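Local coordinates for protein acetyl-CoA C-acetyltransferase (Syntrophomonas wolfei subsp. wolfei, PDB 7N7Z) that probably catalyses the reversible transfer of an acetyl group between two acetyl-CoA molecules to form acetoacetyl-CoA, at residues 181-186 / 322-327; 233-238 / 246-251; 54-59 / 99-104. All blocks are in the same frame, centred on the assembly; numbering follows the deposited sequence.

Contact 1. Residues 181-186 / 322-327; sequences ALALTS and AFAAQV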
loop_
_atom_site.group_PDB
_atom_site.type_symbol
_atom_site.label_atom_id
_atom_site.label_comp_id
_atom_site.label_asym_id
_atom_site.label_seq_id
_atom_site.Cartn_x
_atom_site.Cartn_y
_atom_site.Cartn_z
ATOM N N ALA B 181 20.658 7.837 -35.597
ATOM C CA ALA B 181 21.947 7.447 -36.157
ATOM C C ALA B 181 22.963 7.182 -35.053
ATOM O O ALA B 181 23.581 6.111 -35.004
ATOM C CB ALA B 181 22.453 8.534 -37.107
ATOM N N LEU B 182 23.150 8.150 -34.153
ATOM C CA LEU B 182 24.072 7.954 -33.040
ATOM C C LEU B 182 23.657 6.755 -32.198
ATOM O O LEU B 182 24.486 5.905 -31.853
ATOM C CB LEU B 182 24.131 9.219 -32.183
ATOM C CG LEU B 182 25.188 9.227 -31.075
ATOM C CD1 LEU B 182 25.767 10.621 -30.899
ATOM C CD2 LEU B 182 24.610 8.723 -29.761
ATOM N N ALA B 183 22.367 6.666 -31.866
ATOM C CA ALA B 183 21.896 5.589 -31.003
ATOM C C ALA B 183 22.205 4.223 -31.598
ATOM O O ALA B 183 22.568 3.289 -30.873
ATOM C CB ALA B 183 20.394 5.738 -30.761
ATOM N N LEU B 184 22.063 4.082 -32.918
ATOM C CA LEU B 184 22.339 2.799 -33.557
ATOM C C LEU B 184 23.768 2.349 -33.279
ATOM O O LEU B 184 24.003 1.209 -32.864
ATOM C CB LEU B 184 22.086 2.900 -35.062
ATOM C CG LEU B 184 22.494 1.684 -35.898
ATOM C CD1 LEU B 184 21.659 0.468 -35.526
ATOM C CD2 LEU B 184 22.368 1.989 -37.383
ATOM N N THR B 185 24.739 3.240 -33.497
ATOM C CA THR B 185 26.136 2.873 -33.286
ATOM C C THR B 185 26.370 2.383 -31.862
ATOM O O THR B 185 27.169 1.468 -31.638
ATOM C CB THR B 185 27.047 4.062 -33.597
ATOM O OG1 THR B 185 26.502 5.253 -33.017
ATOM C CG2 THR B 185 27.184 4.251 -35.099
ATOM N N SER B 186 25.679 2.975 -30.886
ATOM C CA SER B 186 25.836 2.535 -29.504
ATOM C C SER B 186 25.341 1.105 -29.330
ATOM O O SER B 186 26.038 0.258 -28.759
ATOM C CB SER B 186 25.090 3.484 -28.565
ATOM O OG SER B 186 25.821 4.681 -28.375
ATOM N N ALA B 322 23.294 9.460 -21.943
ATOM C CA ALA B 322 21.972 9.322 -21.343
ATOM C C ALA B 322 20.883 9.316 -22.408
ATOM O O ALA B 322 19.959 8.496 -22.355
ATOM C CB ALA B 322 21.726 10.448 -20.338
ATOM N N PHE B 323 20.975 10.227 -23.374
ATOM C CA PHE B 323 20.082 10.254 -24.521
ATOM C C PHE B 323 20.880 10.725 -25.727
ATOM O O PHE B 323 21.814 11.521 -25.595
ATOM C CB PHE B 323 18.875 11.171 -24.287
ATOM C CG PHE B 323 18.169 10.925 -22.982
ATOM C CD1 PHE B 323 18.554 11.597 -21.833
ATOM C CD2 PHE B 323 17.122 10.023 -22.903
ATOM C CE1 PHE B 323 17.908 11.373 -20.633
ATOM C CE2 PHE B 323 16.474 9.794 -21.706
ATOM C CZ PHE B 323 16.867 10.470 -20.569
ATOM N N ALA B 324 20.511 10.219 -26.905
ATOM C CA ALA B 324 21.216 10.605 -28.124
ATOM C C ALA B 324 21.194 12.117 -28.310
ATOM O O ALA B 324 22.226 12.737 -28.593
ATOM C CB ALA B 324 20.598 9.902 -29.333
ATOM N N ALA B 325 20.019 12.730 -28.150
ATOM C CA ALA B 325 19.928 14.184 -28.230
ATOM C C ALA B 325 20.812 14.846 -27.183
ATOM O O ALA B 325 21.433 15.883 -27.447
ATOM C CB ALA B 325 18.475 14.629 -28.059
ATOM N N GLN B 326 20.881 14.259 -25.986
ATOM C CA GLN B 326 21.720 14.821 -24.933
ATOM C C GLN B 326 23.182 14.853 -25.354
ATOM O O GLN B 326 23.878 15.853 -25.141
ATOM C CB GLN B 326 21.546 14.012 -23.646
ATOM C CG GLN B 326 22.422 14.473 -22.492
ATOM C CD GLN B 326 23.590 13.538 -22.214
ATOM O OE1 GLN B 326 23.659 12.428 -22.744
ATOM N NE2 GLN B 326 24.513 13.988 -21.374
ATOM N N VAL B 327 23.666 13.767 -25.960
ATOM C CA VAL B 327 25.054 13.719 -26.412
ATOM C C VAL B 327 25.290 14.752 -27.505
ATOM O O VAL B 327 26.222 15.562 -27.432
ATOM C CB VAL B 327 25.412 12.303 -26.897
ATOM C CG1 VAL B 327 26.867 12.248 -27.354
ATOM C CG2 VAL B 327 25.146 11.284 -25.808
#

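Contact 2. Residues 233-238 / 246-251; sequences AKLPPA and TAANAS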
loop_
_atom_site.group_PDB
_atom_site.type_symbol
_atom_site.label_atom_id
_atom_site.label_comp_id
_atom_site.label_asym_id
_atom_site.label_seq_id
_atom_site.Cartn_x
_atom_site.Cartn_y
_atom_site.Cartn_z
ATOM N N ALA B 233 13.722 4.085 -36.675
ATOM C CA ALA B 233 12.696 5.028 -37.097
ATOM C C ALA B 233 11.281 4.517 -36.862
ATOM O O ALA B 233 10.331 5.298 -36.988
ATOM C CB ALA B 233 12.875 5.361 -38.579
ATOM N N LYS B 234 11.115 3.239 -36.525
ATOM C CA LYS B 234 9.793 2.654 -36.348
ATOM C C LYS B 234 9.249 2.812 -34.934
ATOM O O LYS B 234 8.058 2.560 -34.717
ATOM C CB LYS B 234 9.828 1.164 -36.709
ATOM N N LEU B 235 10.079 3.220 -33.975
ATOM C CA LEU B 235 9.619 3.326 -32.597
ATOM C C LEU B 235 8.898 4.656 -32.379
ATOM O O LEU B 235 9.279 5.673 -32.965
ATOM C CB LEU B 235 10.795 3.212 -31.632
ATOM C CG LEU B 235 11.327 1.794 -31.421
ATOM C CD1 LEU B 235 12.805 1.828 -31.082
ATOM C CD2 LEU B 235 10.540 1.085 -30.329
ATOM N N PRO B 236 7.858 4.680 -31.550
ATOM C CA PRO B 236 7.147 5.935 -31.288
ATOM C C PRO B 236 7.872 6.767 -30.246
ATOM O O PRO B 236 8.734 6.251 -29.517
ATOM C CB PRO B 236 5.780 5.463 -30.772
ATOM C CG PRO B 236 6.067 4.152 -30.124
ATOM C CD PRO B 236 7.213 3.530 -30.885
ATOM N N PRO B 237 7.559 8.058 -30.147
ATOM C CA PRO B 237 8.134 8.868 -29.066
ATOM C C PRO B 237 7.746 8.311 -27.704
ATOM O O PRO B 237 6.612 7.876 -27.489
ATOM C CB PRO B 237 7.537 10.261 -29.304
ATOM C CG PRO B 237 7.144 10.268 -30.748
ATOM C CD PRO B 237 6.719 8.862 -31.052
ATOM N N ALA B 238 8.704 8.331 -26.776
ATOM C CA ALA B 238 8.528 7.687 -25.483
ATOM C C ALA B 238 8.080 8.631 -24.376
ATOM O O ALA B 238 7.521 8.162 -23.380
ATOM C CB ALA B 238 9.835 7.007 -25.055
ATOM N N THR B 246 13.220 8.263 -28.023
ATOM C CA THR B 246 12.568 6.964 -28.036
ATOM C C THR B 246 13.258 6.045 -27.036
ATOM O O THR B 246 14.294 6.378 -26.457
ATOM C CB THR B 246 12.600 6.336 -29.437
ATOM O OG1 THR B 246 13.915 5.832 -29.711
ATOM C CG2 THR B 246 12.223 7.359 -30.492
ATOM N N ALA B 247 12.662 4.867 -26.837
ATOM C CA ALA B 247 13.262 3.884 -25.944
ATOM C C ALA B 247 14.599 3.389 -26.477
ATOM O O ALA B 247 15.461 2.965 -25.695
ATOM C CB ALA B 247 12.305 2.709 -25.740
ATOM N N ALA B 248 14.799 3.439 -27.795
ATOM C CA ALA B 248 16.023 2.912 -28.381
ATOM C C ALA B 248 17.152 3.935 -28.359
ATOM O O ALA B 248 18.313 3.571 -28.144
ATOM C CB ALA B 248 15.761 2.442 -29.813
ATOM N N ASN B 249 16.839 5.211 -28.576
ATOM C CA ASN B 249 17.844 6.265 -28.531
ATOM C C ASN B 249 17.962 6.902 -27.152
ATOM O O ASN B 249 18.687 7.890 -27.001
ATOM C CB ASN B 249 17.541 7.339 -29.583
ATOM C CG ASN B 249 16.219 8.043 -29.346
ATOM O OD1 ASN B 249 15.704 8.073 -28.228
ATOM N ND2 ASN B 249 15.664 8.622 -30.404
ATOM N N ALA B 250 17.271 6.362 -26.153
ATOM C CA ALA B 250 17.392 6.801 -24.772
ATOM C C ALA B 250 18.047 5.699 -23.952
ATOM O O ALA B 250 17.823 4.510 -24.202
ATOM C CB ALA B 250 16.023 7.147 -24.178
ATOM N N SER B 251 18.864 6.095 -22.981
ATOM C CA SER B 251 19.464 5.117 -22.086
ATOM C C SER B 251 18.370 4.378 -21.324
ATOM O O SER B 251 17.279 4.905 -21.088
ATOM C CB SER B 251 20.427 5.799 -21.115
ATOM O OG SER B 251 19.736 6.652 -20.220
#

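Contact 3. Residues 54-59 / 99-104; sequences EIVGAT and TEIACQ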
loop_
_atom_site.group_PDB
_atom_site.type_symbol
_atom_site.label_atom_id
_atom_site.label_comp_id
_atom_site.label_asym_id
_atom_site.label_seq_id
_atom_site.Cartn_x
_atom_site.Cartn_y
_atom_site.Cartn_z
ATOM N N GLU B 54 37.822 2.358 5.036
ATOM C CA GLU B 54 36.443 2.813 4.940
ATOM C C GLU B 54 35.803 2.212 3.700
ATOM O O GLU B 54 36.472 1.614 2.855
ATOM C CB GLU B 54 36.365 4.345 4.887
ATOM C CG GLU B 54 36.876 4.944 3.574
ATOM C CD GLU B 54 36.666 6.443 3.486
ATOM O OE1 GLU B 54 35.807 6.970 4.222
ATOM O OE2 GLU B 54 37.356 7.093 2.674
ATOM N N ILE B 55 34.489 2.389 3.605
ATOM C CA ILE B 55 33.745 2.165 2.374
ATOM C C ILE B 55 32.906 3.406 2.114
ATOM O O ILE B 55 32.209 3.889 3.015
ATOM C CB ILE B 55 32.852 0.911 2.443
ATOM C CG1 ILE B 55 32.125 0.712 1.108
ATOM C CG2 ILE B 55 31.853 1.021 3.586
ATOM C CD1 ILE B 55 31.274 -0.535 1.048
ATOM N N VAL B 56 32.994 3.935 0.899
ATOM C CA VAL B 56 32.125 5.010 0.435
ATOM C C VAL B 56 31.189 4.396 -0.596
ATOM O O VAL B 56 31.606 4.074 -1.716
ATOM C CB VAL B 56 32.921 6.182 -0.152
ATOM C CG1 VAL B 56 31.995 7.346 -0.462
ATOM C CG2 VAL B 56 34.019 6.611 0.812
ATOM N N GLY B 57 29.927 4.214 -0.214
ATOM C CA GLY B 57 28.956 3.532 -1.049
ATOM C C GLY B 57 28.105 4.520 -1.824
ATOM O O GLY B 57 27.568 5.474 -1.259
ATOM N N ALA B 58 27.986 4.273 -3.124
ATOM C CA ALA B 58 27.182 5.097 -4.012
ATOM C C ALA B 58 25.922 4.348 -4.422
ATOM O O ALA B 58 25.969 3.150 -4.722
ATOM C CB ALA B 58 27.976 5.497 -5.257
ATOM N N THR B 59 24.799 5.059 -4.422
ATOM C CA THR B 59 23.527 4.531 -4.891
ATOM C C THR B 59 22.537 5.682 -4.955
ATOM O O THR B 59 22.630 6.634 -4.175
ATOM C CB THR B 59 22.989 3.419 -3.980
ATOM O OG1 THR B 59 21.991 2.667 -4.683
ATOM C CG2 THR B 59 22.376 4.003 -2.714
ATOM N N THR B 99 33.749 8.250 -5.491
ATOM C CA THR B 99 35.169 8.183 -5.808
ATOM C C THR B 99 35.902 9.420 -5.305
ATOM O O THR B 99 36.988 9.313 -4.724
ATOM C CB THR B 99 35.356 8.025 -7.318
ATOM O OG1 THR B 99 34.795 6.775 -7.740
ATOM C CG2 THR B 99 36.831 8.069 -7.689
ATOM N N GLU B 100 35.321 10.602 -5.513
ATOM C CA GLU B 100 35.961 11.831 -5.054
ATOM C C GLU B 100 36.072 11.858 -3.536
ATOM O O GLU B 100 37.146 12.124 -2.983
ATOM C CB GLU B 100 35.182 13.048 -5.557
ATOM C CG GLU B 100 35.964 14.349 -5.462
ATOM C CD GLU B 100 35.146 15.563 -5.864
ATOM O OE1 GLU B 100 35.695 16.444 -6.560
ATOM O OE2 GLU B 100 33.960 15.644 -5.479
ATOM N N ILE B 101 34.964 11.587 -2.841
ATOM C CA ILE B 101 34.970 11.632 -1.380
ATOM C C ILE B 101 36.066 10.730 -0.828
ATOM O O ILE B 101 36.827 11.117 0.068
ATOM C CB ILE B 101 33.588 11.241 -0.826
ATOM C CG1 ILE B 101 32.556 12.321 -1.156
ATOM C CG2 ILE B 101 33.663 11.017 0.681
ATOM C CD1 ILE B 101 31.120 11.847 -1.052
ATOM N N ALA B 102 36.162 9.509 -1.356
ATOM C CA ALA B 102 37.189 8.583 -0.892
ATOM C C ALA B 102 38.584 9.085 -1.242
ATOM O O ALA B 102 39.494 9.045 -0.405
ATOM C CB ALA B 102 36.956 7.199 -1.495
ATOM N N CYS B 103 38.773 9.564 -2.472
ATOM C CA CYS B 103 40.100 9.997 -2.896
ATOM C C CYS B 103 40.566 11.208 -2.097
ATOM O O CYS B 103 41.731 11.279 -1.690
ATOM C CB CYS B 103 40.090 10.303 -4.392
ATOM S SG CYS B 103 40.001 8.825 -5.443
ATOM N N GLN B 104 39.670 12.169 -1.858
ATOM C CA GLN B 104 40.054 13.344 -1.083
ATOM C C GLN B 104 40.353 12.980 0.364
ATOM O O GLN B 104 41.201 13.617 0.999
ATOM C CB GLN B 104 38.957 14.406 -1.162
ATOM C CG GLN B 104 38.833 15.033 -2.545
ATOM C CD GLN B 104 37.802 16.148 -2.623
ATOM O OE1 GLN B 104 37.822 16.952 -3.556
ATOM N NE2 GLN B 104 36.893 16.199 -1.653
#

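Contact 1. Residues 181-186 / 322-327
Leu182 forks over helix 324-336 and makes the closely packed part of this contact. Its CG stands anti to the backbone N (chi1 -173°), and the two methyls at its end split between two partners: CD2 rests 4.2 Å from CB of Ala324, while CD1 reaches CG1 of Val327 at 4.1 Å, the two branched side chains crossing at a slant. Ala324 turns its methyl toward helix 176-196 and also meets CB of Ala183 obliquely, at 4.4 Å. Alanine suits this point because a single methyl on each side lets the backbones draw near; CA of Ala183 and CA of Ala324, 5.8 Å apart, are the nearest of the two segments. The loose side is the partly exposed flank of Leu182 and, beyond it, exposed Thr185. The interface is purely apolar. Residues 322-323 end the Asn-Glu-Ala-Phe signature sequence of thiolases, and Phe323 occupies the N-cap position of helix 324-336. Ile354 of helix 353-356 packs on Leu182, Ala183 and Ala324, while helix 161-172 receives Phe323 and Ala325, so the contact joins helix 176-196 to helix 324-336 within a cluster of four helices.

Contact 2. Residues 233-238 / 246-251
Leu235 and Ala248 point their CB atoms toward the opposite segment, and the leucine closes the distance with one branch. Its CG lies beside the backbone N and anti to the carbonyl carbon (chi1 -77°), from where CD1 comes up to CB of Ala248. The modelled separation of CD1 and CB, 3.3 Å, is below normal van der Waals contact; the packing of these two groups is plain, but the exact value is doubtful. Leucine suits the place because it can span the gap from the more exposed limb of the loop to the short, buried methyl of Ala248. Thr246 stands differently, presenting its CG2 methyl rather than its hydroxyl to the proline-rich chain. That methyl lies 3.8 Å from the carbonyl O of Pro236. Its hydroxyl is held within its own segment: with chi1 at 76°, OG1 sits between the backbone N and the carbonyl carbon and accepts from N of Asn249 at 3.2 Å, nearly straight at 166°, and from N of Ala248 at the same distance but more bent. The pair constitutes an ST motif combined with an ST turn, a use for which threonine is well fitted, since the methyl remains available for packing. Both segments belong to the long loop between helix 229-232 and strand 254-264, consistent with the loop domain that thiolases carry in their N-terminal half. Farther along, Ala238 directs its CB at the start of the second segment, 4.0 Å from CA of Thr246, where the chains are nearest. Backbone bonding between Ala238 and Val245 lies beside this point. Arg176 of helix 176-196 donates NH2 to the carbonyl O of Leu235 and also packs on Thr246, tying both segments to that helix.

Contact 3. Residues 54-59 / 99-104
Val56 holds CG1 anti to the backbone N (chi1 -173°) and CG2 beside it, a fork that sends its two methyls to successive residues of the helix packed on the sheet. Glu54, two residues earlier on the same side of the strand, has CG between the backbone N and the carbonyl carbon (chi1 71°) and is extended from there, which carries its carboxylate to the helix. CG2 of Val56 meets CB of Ala102 at 3.8 Å. A beta-branched valine suits a strand and offers a broad surface; the alanine opposite it is small enough to let the backbones come within 6.3 Å, measured between CA of Val56 and CA of Ala102. Ile101 points toward the strand, its CG2 methyl meeting CG1 of Val56 at 4.2 Å with the two side chains aslant, and it also touches Val88 of strand 84-89. Strand and helix run nearly antiparallel, at 161°, with their axes 8.4 Å apart. This is the packing of a beta-alpha-beta crossover: helix 94-107 links the parallel strands 84-89 and 113-121, and strand 54-58 is the middle strand lying between them in the large mixed sheet. The carboxylate of Glu54 passes close to the helix backbone, with OE2 3.9 Å from CA of Ala102, but its polar partners are elsewhere. OE2 is hydrogen-bonded to OG of Ser114, and OE1 forms a salt bridge with Arg97 of the second subunit. Buried as it is, the acid is therefore gripped at both oxygens, an arrangement that would favour its charged form. The same arginine of the second subunit packs on Val56 and Ile101, while another face of the helix, through Thr99 and Cys103, rests on Phe262 of strand 254-264, farther along the same sheet.

Overall arrangement
Contact 3 and contact 1 are both buried but hold different elements: the former packs a helix on the large sheet and lies against a second subunit, the latter joins a helix of the N-terminal thiolase half to one of the C-terminal half. Contact 2 is partly exposed and made of loop. It adjoins contact 1, their centres 10 Å apart, with probable backbone hydrogen bonds joining residues 249-251 to 322-324. Contact 3 lies on the opposite side of the chain's centre, about 30 Å from contact 1, centre to centre. All three cross mainly through methyl groups; contact 2 adds a locally bonded threonine, and contact 3 a buried acid paired between subunits.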